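Local coordinates for xyloglucan-specific endo-beta-1,4-glucanase BoGH5A (PDB 3ZMR), which hydrolyses internal beta-1,4-glucosidic linkages in the backbone of xyloglucan, with retention of the beta configuration, releasing xyloglucan oligosaccharides, at residues T311-A316 with L333-Y337; D342-N348 with G397-Q403; R416-E421 with S458-K464. The contacts are given in a common frame with arbitrary orientation. Residue numbers count along the deposited sequence, not the author numbering.

All three contacts belong to the catalytic (beta/alpha)8 barrel. Contact 1 is innermost, its centre about 8 Å from the chain's centre, where a barrel strand meets the preceding loop and helix and H336 faces the sugar. The centres of contacts 2 and 3 lie about 25 Å out. Contact 2, partly buried, joins a short helix's end and following loop to a second loop, largely through bonds from an arginine to backbone carbonyls; contact 3 is a helix pair with an apolar middle, a polar group around S458 at one end and a surface salt bridge at the other. R416 of contact 3 donates to P398 O and T399 O of contact 2, and Y419 packs on Y337 and T344.

Contact 1. Residues T311-A316 with L333-Y337; sequences TDVAKA and LECHY. With EDO (1,2-ethanediol), chain J.
This is a buried contact inside one beta-alpha-beta unit of the barrel: the turn leading into helix 313-319, and the helix's first residues, lie against the later part of strand 331-337. T311 has left-handed backbone angles (48/30), and its CA comes 4.2 Å from CA of C335. T311 O accepts from H336 N at 2.8 Å, while T311 CG2 sits over the H336 ring in a CH-pi contact, 3.8 Å from the centroid. D312 is the N-cap (chi1 t), its OD2 accepting from K315 N at 2.9 Å. As in (beta/alpha)8 hydrolases generally, the strand's C-terminal end feeds the active site: H336 touches bound glucose, its ND1 bonds E262, by similarity the proton donor, and its NE2 donates to E334 OE2 (2.8 Å). Small apolar side chains let helix and strand approach closely, V313 CG2 to C335 CB at 3.8 Å and A316 CB to C335 SG at 3.8 Å. Water 1 bridges V313 N (3.0 Å) and H336 O (2.7 Å).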
loop_
_atom_site.group_PDB
_atom_site.type_symbol
_atom_site.label_atom_id
_atom_site.label_comp_id
_atom_site.label_asym_id
_atom_site.label_seq_id
_atom_site.Cartn_x
_atom_site.Cartn_y
_atom_site.Cartn_z
ATOM N N THR A 311 -1.331 -6.832 -2.284
ATOM C CA THR A 311 -2.256 -6.335 -1.200
ATOM C C THR A 311 -2.760 -7.497 -0.295
ATOM O O THR A 311 -3.833 -7.443 0.288
ATOM C CB THR A 311 -3.421 -5.474 -1.699
ATOM O OG1 THR A 311 -4.218 -6.226 -2.623
ATOM C CG2 THR A 311 -2.918 -4.214 -2.322
ATOM N N ASP A 312 -1.936 -8.530 -0.147
ATOM C CA ASP A 312 -2.379 -9.738 0.569
ATOM C C ASP A 312 -2.073 -9.632 2.056
ATOM O O ASP A 312 -0.942 -9.318 2.447
ATOM C CB ASP A 312 -1.680 -10.973 -0.004
ATOM C CG ASP A 312 -2.078 -12.238 0.691
ATOM O OD1 ASP A 312 -3.210 -12.697 0.448
ATOM O OD2 ASP A 312 -1.311 -12.753 1.517
ATOM N N VAL A 313 -3.070 -9.934 2.890
ATOM C CA VAL A 313 -2.919 -9.840 4.334
ATOM C C VAL A 313 -1.788 -10.716 4.863
ATOM O O VAL A 313 -0.923 -10.231 5.609
ATOM C CB VAL A 313 -4.237 -10.123 5.072
ATOM C CG1 VAL A 313 -3.995 -10.185 6.593
ATOM C CG2 VAL A 313 -5.276 -9.052 4.742
ATOM N N ALA A 314 -1.768 -12.004 4.525
ATOM C CA ALA A 314 -0.740 -12.880 5.091
ATOM C C ALA A 314 0.657 -12.438 4.636
ATOM O O ALA A 314 1.613 -12.499 5.405
ATOM C CB ALA A 314 -1.011 -14.347 4.758
ATOM N N LYS A 315 0.785 -12.011 3.386
ATOM C CA LYS A 315 2.068 -11.505 2.889
ATOM C C LYS A 315 2.493 -10.191 3.559
ATOM O O LYS A 315 3.695 -9.892 3.667
ATOM C CB LYS A 315 2.100 -11.409 1.364
ATOM C CG LYS A 315 2.079 -12.769 0.660
ATOM C CD LYS A 315 1.976 -12.636 -0.845
ATOM C CE LYS A 315 2.003 -13.984 -1.536
ATOM N NZ LYS A 315 0.815 -14.803 -1.227
ATOM N N ALA A 316 1.513 -9.382 3.962
ATOM C CA ALA A 316 1.833 -8.165 4.736
ATOM C C ALA A 316 2.508 -8.556 6.047
ATOM O O ALA A 316 3.592 -8.073 6.399
ATOM C CB ALA A 316 0.574 -7.345 5.016
ATOM N N LEU A 333 -0.655 1.274 5.990
ATOM C CA LEU A 333 -0.574 0.054 5.177
ATOM C C LEU A 333 -1.928 -0.184 4.509
ATOM O O LEU A 333 -2.990 0.063 5.116
ATOM C CB LEU A 333 -0.275 -1.157 6.075
ATOM C CG LEU A 333 -0.350 -2.542 5.428
ATOM C CD1 LEU A 333 0.756 -2.715 4.407
ATOM C CD2 LEU A 333 -0.189 -3.601 6.490
ATOM N N GLU A 334 -1.889 -0.696 3.269
ATOM C CA GLU A 334 -3.087 -1.132 2.537
ATOM C C GLU A 334 -3.008 -2.618 2.180
ATOM O O GLU A 334 -2.027 -3.080 1.605
ATOM C CB GLU A 334 -3.274 -0.317 1.256
ATOM C CG GLU A 334 -4.448 -0.765 0.394
ATOM C CD GLU A 334 -4.699 0.103 -0.809
ATOM O OE1 GLU A 334 -3.815 0.951 -1.154
ATOM O OE2 GLU A 334 -5.791 -0.075 -1.435
ATOM N N CYS A 335 -4.096 -3.324 2.504
ATOM C CA CYS A 335 -4.384 -4.661 2.020
ATOM C C CYS A 335 -5.766 -4.648 1.380
ATOM O O CYS A 335 -6.577 -3.744 1.633
ATOM C CB CYS A 335 -4.387 -5.688 3.150
ATOM S SG CYS A 335 -2.797 -5.850 4.017
ATOM N N HIS A 336 -6.024 -5.653 0.545
ATOM C CA HIS A 336 -7.352 -5.907 0.021
ATOM C C HIS A 336 -7.824 -7.226 0.589
ATOM O O HIS A 336 -7.009 -8.050 0.998
ATOM C CB HIS A 336 -7.348 -5.905 -1.513
ATOM C CG HIS A 336 -6.936 -4.609 -2.129
ATOM N ND1 HIS A 336 -6.657 -4.468 -3.468
ATOM C CD2 HIS A 336 -6.780 -3.381 -1.583
ATOM C CE1 HIS A 336 -6.328 -3.210 -3.707
ATOM N NE2 HIS A 336 -6.379 -2.537 -2.576
ATOM N N TYR A 337 -9.132 -7.453 0.584
ATOM C CA TYR A 337 -9.669 -8.668 1.243
ATOM C C TYR A 337 -10.894 -9.156 0.474
ATOM O O TYR A 337 -11.945 -8.518 0.488
ATOM C CB TYR A 337 -10.032 -8.417 2.713
ATOM C CG TYR A 337 -10.356 -9.702 3.426
ATOM C CD1 TYR A 337 -9.356 -10.605 3.775
ATOM C CD2 TYR A 337 -11.676 -10.056 3.678
ATOM C CE1 TYR A 337 -9.672 -11.805 4.379
ATOM C CE2 TYR A 337 -12.005 -11.244 4.292
ATOM C CZ TYR A 337 -10.988 -12.121 4.648
ATOM O OH TYR A 337 -11.290 -13.319 5.258
HETATM C C1 EDO J . -4.834 -10.699 -2.069
HETATM O O1 EDO J . -5.287 -11.555 -0.995
HETATM C C2 EDO J . -5.715 -9.453 -2.206
HETATM O O2 EDO J . -7.020 -9.832 -2.671
HETATM O O HOH W 1 -5.745 -10.381 1.539
#

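Contact 2. Residues D342-N348 with G397-Q403; sequences DFTIMPN and GPTLRDQ. With GLC (alpha-D-glucopyranose), chain L.
Segment 342-348 finishes the short helix 341-344, leaves helical angles at I345 (-136/2) and continues extended through M346 and P347; segment 397-403 is irregular loop following strand 391-396. They come closest where CA of T344 lies 3.9 Å from CA of P398, and there T399 N donates to T344 O at 2.7 Å, nearly straight. G397 (136/149) occupies a conformation in which a CB would strike the preceding carbonyl, so glycine suits it. R401 centres an inverse gamma turn (-88/80) that points its CA-to-CB bond toward the other segment. Both loops stem from C-terminal ends of neighbouring barrel strands, 331-337 and 391-396, the catalytic side of a (beta/alpha)8 barrel; I345 belongs to the sugar pocket, its CD1 3.8 Å from C6 of the glucose. The long R401 side chain (m, t, t, -88°) spans the gap and brings several donors to backbone carbonyls: NH2 reaches F343 O at 3.0 Å, while NH1 and NH2 share M346 O at 2.8 and 2.9 Å. N348 OD1 accepts from R401 NH1 at 2.8 Å and, weakly, from Q403 NE2 at 2.9 Å. Water 2 joins R401 NE (2.8 Å) to F343 O (3.1 Å). The flat, apolar F343 ring packs by CE2 on P398 CB at 3.9 Å, and W356 and Y419 also meet that ring.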
loop_
_atom_site.group_PDB
_atom_site.type_symbol
_atom_site.label_atom_id
_atom_site.label_comp_id
_atom_site.label_asym_id
_atom_site.label_seq_id
_atom_site.Cartn_x
_atom_site.Cartn_y
_atom_site.Cartn_z
ATOM N N ASP A 342 -14.159 -17.830 -4.065
ATOM C CA ASP A 342 -15.216 -18.522 -4.803
ATOM C C ASP A 342 -16.638 -18.021 -4.497
ATOM O O ASP A 342 -17.552 -18.266 -5.274
ATOM C CB ASP A 342 -15.095 -20.061 -4.743
ATOM C CG ASP A 342 -15.236 -20.631 -3.370
ATOM O OD1 ASP A 342 -15.380 -19.882 -2.379
ATOM O OD2 ASP A 342 -15.237 -21.879 -3.279
ATOM N N PHE A 343 -16.783 -17.299 -3.399
ATOM C CA PHE A 343 -18.007 -16.577 -3.087
ATOM C C PHE A 343 -17.982 -15.127 -3.615
ATOM O O PHE A 343 -18.881 -14.686 -4.335
ATOM C CB PHE A 343 -18.270 -16.585 -1.571
ATOM C CG PHE A 343 -19.419 -15.710 -1.147
ATOM C CD1 PHE A 343 -20.728 -16.044 -1.437
ATOM C CD2 PHE A 343 -19.179 -14.529 -0.464
ATOM C CE1 PHE A 343 -21.759 -15.222 -1.052
ATOM C CE2 PHE A 343 -20.212 -13.701 -0.070
ATOM C CZ PHE A 343 -21.503 -14.042 -0.370
ATOM N N THR A 344 -16.922 -14.398 -3.288
ATOM C CA THR A 344 -16.921 -12.954 -3.529
ATOM C C THR A 344 -16.841 -12.556 -5.001
ATOM O O THR A 344 -17.669 -11.778 -5.460
ATOM C CB THR A 344 -15.803 -12.233 -2.781
ATOM O OG1 THR A 344 -14.544 -12.786 -3.175
ATOM C CG2 THR A 344 -16.018 -12.329 -1.261
ATOM N N ILE A 345 -15.815 -13.024 -5.711
ATOM C CA ILE A 345 -15.471 -12.461 -7.019
ATOM C C ILE A 345 -15.147 -13.486 -8.119
ATOM O O ILE A 345 -14.884 -13.114 -9.265
ATOM C CB ILE A 345 -14.357 -11.394 -6.913
ATOM C CG1 ILE A 345 -13.101 -11.977 -6.318
ATOM C CG2 ILE A 345 -14.812 -10.168 -6.098
ATOM C CD1 ILE A 345 -11.919 -11.027 -6.467
ATOM N N MET A 346 -15.236 -14.773 -7.803
ATOM C CA MET A 346 -15.038 -15.803 -8.854
ATOM C C MET A 346 -16.109 -15.585 -9.933
ATOM O O MET A 346 -17.277 -15.318 -9.601
ATOM C CB MET A 346 -15.177 -17.193 -8.279
ATOM C CG MET A 346 -15.210 -18.312 -9.322
ATOM S SD MET A 346 -15.259 -19.952 -8.582
ATOM C CE MET A 346 -13.532 -20.166 -8.182
ATOM N N PRO A 347 -15.712 -15.629 -11.218
ATOM C CA PRO A 347 -16.657 -15.413 -12.308
ATOM C C PRO A 347 -17.822 -16.404 -12.335
ATOM O O PRO A 347 -17.732 -17.535 -11.825
ATOM C CB PRO A 347 -15.796 -15.543 -13.579
ATOM C CG PRO A 347 -14.406 -15.249 -13.155
ATOM C CD PRO A 347 -14.314 -15.679 -11.709
ATOM N N ASN A 348 -18.913 -15.946 -12.951
ATOM C CA ASN A 348 -20.150 -16.710 -13.023
ATOM C C ASN A 348 -20.038 -17.968 -13.868
ATOM O O ASN A 348 -20.864 -18.875 -13.743
ATOM C CB ASN A 348 -21.291 -15.821 -13.528
ATOM C CG ASN A 348 -21.774 -14.844 -12.479
ATOM O OD1 ASN A 348 -22.082 -15.236 -11.364
ATOM N ND2 ASN A 348 -21.863 -13.577 -12.841
ATOM N N GLY A 397 -15.623 -6.858 -0.869
ATOM C CA GLY A 397 -17.030 -6.927 -1.247
ATOM C C GLY A 397 -17.333 -8.028 -2.245
ATOM O O GLY A 397 -16.493 -8.407 -3.056
ATOM N N PRO A 398 -18.556 -8.581 -2.154
ATOM C CA PRO A 398 -18.964 -9.627 -3.074
ATOM C C PRO A 398 -19.718 -9.103 -4.298
ATOM O O PRO A 398 -20.493 -8.123 -4.208
ATOM C CB PRO A 398 -19.913 -10.453 -2.207
ATOM C CG PRO A 398 -20.583 -9.426 -1.351
ATOM C CD PRO A 398 -19.582 -8.344 -1.114
ATOM N N THR A 399 -19.543 -9.787 -5.419
ATOM C CA THR A 399 -20.389 -9.476 -6.583
ATOM C C THR A 399 -21.853 -9.827 -6.290
ATOM O O THR A 399 -22.166 -10.535 -5.330
ATOM C CB THR A 399 -19.887 -10.194 -7.844
ATOM O OG1 THR A 399 -20.544 -9.651 -9.006
ATOM C CG2 THR A 399 -20.128 -11.707 -7.722
ATOM N N LEU A 400 -22.742 -9.307 -7.131
ATOM C CA LEU A 400 -24.154 -9.657 -7.050
ATOM C C LEU A 400 -24.520 -10.425 -8.316
ATOM O O LEU A 400 -24.467 -9.910 -9.424
ATOM C CB LEU A 400 -25.025 -8.417 -6.834
ATOM C CG LEU A 400 -26.461 -8.646 -6.342
ATOM C CD1 LEU A 400 -27.063 -7.348 -5.780
ATOM C CD2 LEU A 400 -27.337 -9.237 -7.455
ATOM N N ARG A 401 -24.849 -11.700 -8.102
ATOM C CA ARG A 401 -25.109 -12.665 -9.163
ATOM C C ARG A 401 -26.596 -12.620 -9.569
ATOM O O ARG A 401 -27.425 -13.434 -9.139
ATOM C CB ARG A 401 -24.629 -14.060 -8.731
ATOM C CG ARG A 401 -23.165 -14.072 -8.305
ATOM C CD ARG A 401 -22.645 -15.467 -8.048
ATOM N NE ARG A 401 -21.337 -15.404 -7.387
ATOM C CZ ARG A 401 -20.169 -15.333 -8.020
ATOM N NH1 ARG A 401 -20.080 -15.331 -9.347
ATOM N NH2 ARG A 401 -19.062 -15.244 -7.279
ATOM N N ASP A 402 -26.898 -11.615 -10.383
ATOM C CA ASP A 402 -28.272 -11.234 -10.710
ATOM C C ASP A 402 -28.976 -12.175 -11.672
ATOM O O ASP A 402 -30.167 -12.011 -11.915
ATOM C CB ASP A 402 -28.375 -9.770 -11.195
ATOM C CG ASP A 402 -27.766 -9.535 -12.571
ATOM O OD1 ASP A 402 -26.829 -10.229 -12.985
ATOM O OD2 ASP A 402 -28.167 -8.551 -13.228
ATOM N N GLN A 403 -28.241 -13.153 -12.167
ATOM C CA GLN A 403 -28.801 -14.216 -13.001
ATOM C C GLN A 403 -29.486 -15.308 -12.237
ATOM O O GLN A 403 -30.225 -16.116 -12.837
ATOM C CB GLN A 403 -27.728 -14.831 -13.916
ATOM C CG GLN A 403 -26.833 -15.903 -13.278
ATOM C CD GLN A 403 -25.676 -15.338 -12.442
ATOM O OE1 GLN A 403 -25.625 -14.138 -12.126
ATOM N NE2 GLN A 403 -24.761 -16.206 -12.068
HETATM C C1 GLC L . -8.682 -5.916 -6.927
HETATM C C2 GLC L . -8.318 -4.911 -8.014
HETATM C C3 GLC L . -9.554 -4.408 -8.761
HETATM C C4 GLC L . -10.318 -5.642 -9.254
HETATM C C5 GLC L . -10.511 -6.654 -8.116
HETATM C C6 GLC L . -11.285 -7.906 -8.518
HETATM O O2 GLC L . -7.577 -3.871 -7.432
HETATM O O3 GLC L . -9.205 -3.476 -9.809
HETATM O O4 GLC L . -11.561 -5.170 -9.697
HETATM O O5 GLC L . -9.266 -7.020 -7.565
HETATM O O6 GLC L . -12.652 -7.642 -8.264
HETATM O O HOH W 2 -21.807 -15.608 -4.619
HETATM O O HOH W 3 -21.019 -12.916 -4.310
HETATM O O HOH W 4 -21.811 -11.059 -11.071
HETATM O O HOH W 5 -24.209 -11.548 -12.403
#

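Contact 3. Residues R416-E421 with S458-K464; sequences RNDYIE and SIAAIMK
Two outer helices of the (beta/alpha)8 barrel, 406-429 and 456-471, pack side by side, following successive strands 391-396 and 433-436. Their short segments run in the same sense, with axes 8.1 Å apart at closest and a crossing angle of -30°; CA of E421 lies 4.9 Å from CA of A461. Along the second helix, S458 (m) comes first, a small hydroxyl fitted between R416 and N417: its OG donates to N417 OD1 at 2.7 Å and accepts from R416 NH1 at 3.1 Å. The same guanidinium makes its main bonds to the carbonyls of P398 and T399, which ties this helix pair to the loop after strand 391-396. Three residues on, A461 points its methyl toward the first helix, and its small size permits the close approach: CB is 3.5 Å from N417 O and 4.1 Å from I420 CG2, while A461 O receives a CA-H...O contact from E421 CA at 3.6 Å. I462, although its CA-to-CB bond points away, touches I420 CG2 through CG1 at 3.4 Å, and Y436 of strand 433-436 packs against both isoleucines on the barrel side. At the exposed edge, K464 is long and extended (all four chi near t), enough for NZ to form a salt bridge with E421 OE1 at 3.3 Å, long and weak as a hydrogen bond, while water 7 donates to E421 OE2 at 2.6 Å.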
loop_
_atom_site.group_PDB
_atom_site.type_symbol
_atom_site.label_atom_id
_atom_site.label_comp_id
_atom_site.label_asym_id
_atom_site.label_seq_id
_atom_site.Cartn_x
_atom_site.Cartn_y
_atom_site.Cartn_z
ATOM N N ARG A 416 -24.776 -12.147 0.793
ATOM C CA ARG A 416 -23.934 -10.965 0.500
ATOM C C ARG A 416 -23.988 -10.004 1.668
ATOM O O ARG A 416 -22.959 -9.463 2.131
ATOM C CB ARG A 416 -24.345 -10.190 -0.748
ATOM C CG ARG A 416 -24.230 -10.969 -2.031
ATOM C CD ARG A 416 -24.672 -10.074 -3.175
ATOM N NE ARG A 416 -23.719 -8.984 -3.429
ATOM C CZ ARG A 416 -23.886 -7.713 -3.058
ATOM N NH1 ARG A 416 -24.986 -7.291 -2.439
ATOM N NH2 ARG A 416 -22.894 -6.848 -3.316
ATOM N N ASN A 417 -25.185 -9.702 2.135
ATOM C CA ASN A 417 -25.349 -8.720 3.216
ATOM C C ASN A 417 -24.835 -9.209 4.572
ATOM O O ASN A 417 -24.236 -8.444 5.335
ATOM C CB ASN A 417 -26.785 -8.213 3.249
ATOM C CG ASN A 417 -27.102 -7.381 2.033
ATOM O OD1 ASN A 417 -26.207 -6.703 1.474
ATOM N ND2 ASN A 417 -28.337 -7.446 1.577
ATOM N N ASP A 418 -24.975 -10.499 4.841
ATOM C CA ASP A 418 -24.410 -11.118 6.054
ATOM C C ASP A 418 -22.875 -10.987 6.003
ATOM O O ASP A 418 -22.220 -10.644 6.992
ATOM C CB ASP A 418 -24.823 -12.602 6.164
ATOM C CG ASP A 418 -26.286 -12.787 6.515
ATOM O OD1 ASP A 418 -26.984 -11.797 6.905
ATOM O OD2 ASP A 418 -26.724 -13.954 6.404
ATOM N N TYR A 419 -22.313 -11.284 4.840
ATOM C CA TYR A 419 -20.866 -11.249 4.612
ATOM C C TYR A 419 -20.311 -9.812 4.780
ATOM O O TYR A 419 -19.338 -9.575 5.484
ATOM C CB TYR A 419 -20.524 -11.777 3.195
ATOM C CG TYR A 419 -19.067 -11.650 2.840
ATOM C CD1 TYR A 419 -18.166 -12.630 3.194
ATOM C CD2 TYR A 419 -18.602 -10.540 2.160
ATOM C CE1 TYR A 419 -16.828 -12.519 2.914
ATOM C CE2 TYR A 419 -17.260 -10.433 1.817
ATOM C CZ TYR A 419 -16.371 -11.423 2.192
ATOM O OH TYR A 419 -15.009 -11.285 1.915
ATOM N N ILE A 420 -20.951 -8.875 4.122
ATOM C CA ILE A 420 -20.599 -7.468 4.190
ATOM C C ILE A 420 -20.597 -6.970 5.619
ATOM O O ILE A 420 -19.621 -6.342 6.084
ATOM C CB ILE A 420 -21.536 -6.597 3.300
ATOM C CG1 ILE A 420 -21.245 -6.848 1.812
ATOM C CG2 ILE A 420 -21.364 -5.112 3.616
ATOM C CD1 ILE A 420 -22.289 -6.301 0.858
ATOM N N GLU A 421 -21.679 -7.218 6.344
ATOM C CA GLU A 421 -21.773 -6.803 7.737
ATOM C C GLU A 421 -20.650 -7.422 8.553
ATOM O O GLU A 421 -20.048 -6.748 9.391
ATOM C CB GLU A 421 -23.121 -7.218 8.320
ATOM C CG GLU A 421 -23.314 -6.813 9.773
ATOM C CD GLU A 421 -24.512 -7.469 10.444
ATOM O OE1 GLU A 421 -25.534 -7.742 9.758
ATOM O OE2 GLU A 421 -24.434 -7.672 11.677
ATOM N N SER A 458 -27.669 -3.327 1.105
ATOM C CA SER A 458 -26.222 -3.505 1.276
ATOM C C SER A 458 -25.557 -2.291 1.962
ATOM O O SER A 458 -24.656 -2.479 2.789
ATOM C CB SER A 458 -25.561 -3.795 -0.049
ATOM O OG SER A 458 -26.025 -5.010 -0.603
ATOM N N ILE A 459 -26.019 -1.075 1.664
ATOM C CA ILE A 459 -25.581 0.107 2.422
ATOM C C ILE A 459 -25.904 -0.113 3.895
ATOM O O ILE A 459 -25.063 0.130 4.796
ATOM C CB ILE A 459 -26.196 1.416 1.912
ATOM C CG1 ILE A 459 -25.729 1.702 0.475
ATOM C CG2 ILE A 459 -25.840 2.562 2.855
ATOM C CD1 ILE A 459 -26.492 2.808 -0.215
ATOM N N ALA A 460 -27.131 -0.554 4.170
ATOM C CA ALA A 460 -27.562 -0.802 5.558
ATOM C C ALA A 460 -26.707 -1.875 6.244
ATOM O O ALA A 460 -26.430 -1.778 7.455
ATOM C CB ALA A 460 -29.035 -1.163 5.625
ATOM N N ALA A 461 -26.265 -2.897 5.501
ATOM C CA ALA A 461 -25.400 -3.945 6.054
ATOM C C ALA A 461 -24.052 -3.355 6.521
ATOM O O ALA A 461 -23.517 -3.695 7.577
ATOM C CB ALA A 461 -25.161 -5.033 5.028
ATOM N N ILE A 462 -23.500 -2.465 5.704
ATOM C CA ILE A 462 -22.263 -1.776 6.056
ATOM C C ILE A 462 -22.492 -0.930 7.317
ATOM O O ILE A 462 -21.686 -0.995 8.265
ATOM C CB ILE A 462 -21.737 -0.893 4.907
ATOM C CG1 ILE A 462 -21.324 -1.751 3.720
ATOM C CG2 ILE A 462 -20.572 -0.013 5.365
ATOM C CD1 ILE A 462 -21.042 -0.959 2.458
ATOM N N MET A 463 -23.577 -0.163 7.355
ATOM C CA MET A 463 -23.801 0.726 8.493
ATOM C C MET A 463 -24.062 -0.081 9.776
ATOM O O MET A 463 -23.673 0.320 10.863
ATOM C CB MET A 463 -24.944 1.684 8.200
ATOM C CG MET A 463 -24.646 2.639 7.065
ATOM S SD MET A 463 -23.143 3.628 7.274
ATOM C CE MET A 463 -22.529 3.737 5.598
ATOM N N LYS A 464 -24.697 -1.239 9.636
ATOM C CA LYS A 464 -24.950 -2.144 10.771
ATOM C C LYS A 464 -23.607 -2.651 11.291
ATOM O O LYS A 464 -23.359 -2.699 12.509
ATOM C CB LYS A 464 -25.847 -3.312 10.365
ATOM C CG LYS A 464 -26.209 -4.233 11.533
ATOM C CD LYS A 464 -27.367 -5.150 11.189
ATOM C CE LYS A 464 -27.503 -6.285 12.207
ATOM N NZ LYS A 464 -28.184 -7.490 11.628
HETATM O O HOH W 6 -29.051 -6.305 -1.154
HETATM O O HOH W 7 -25.854 -9.029 13.421
#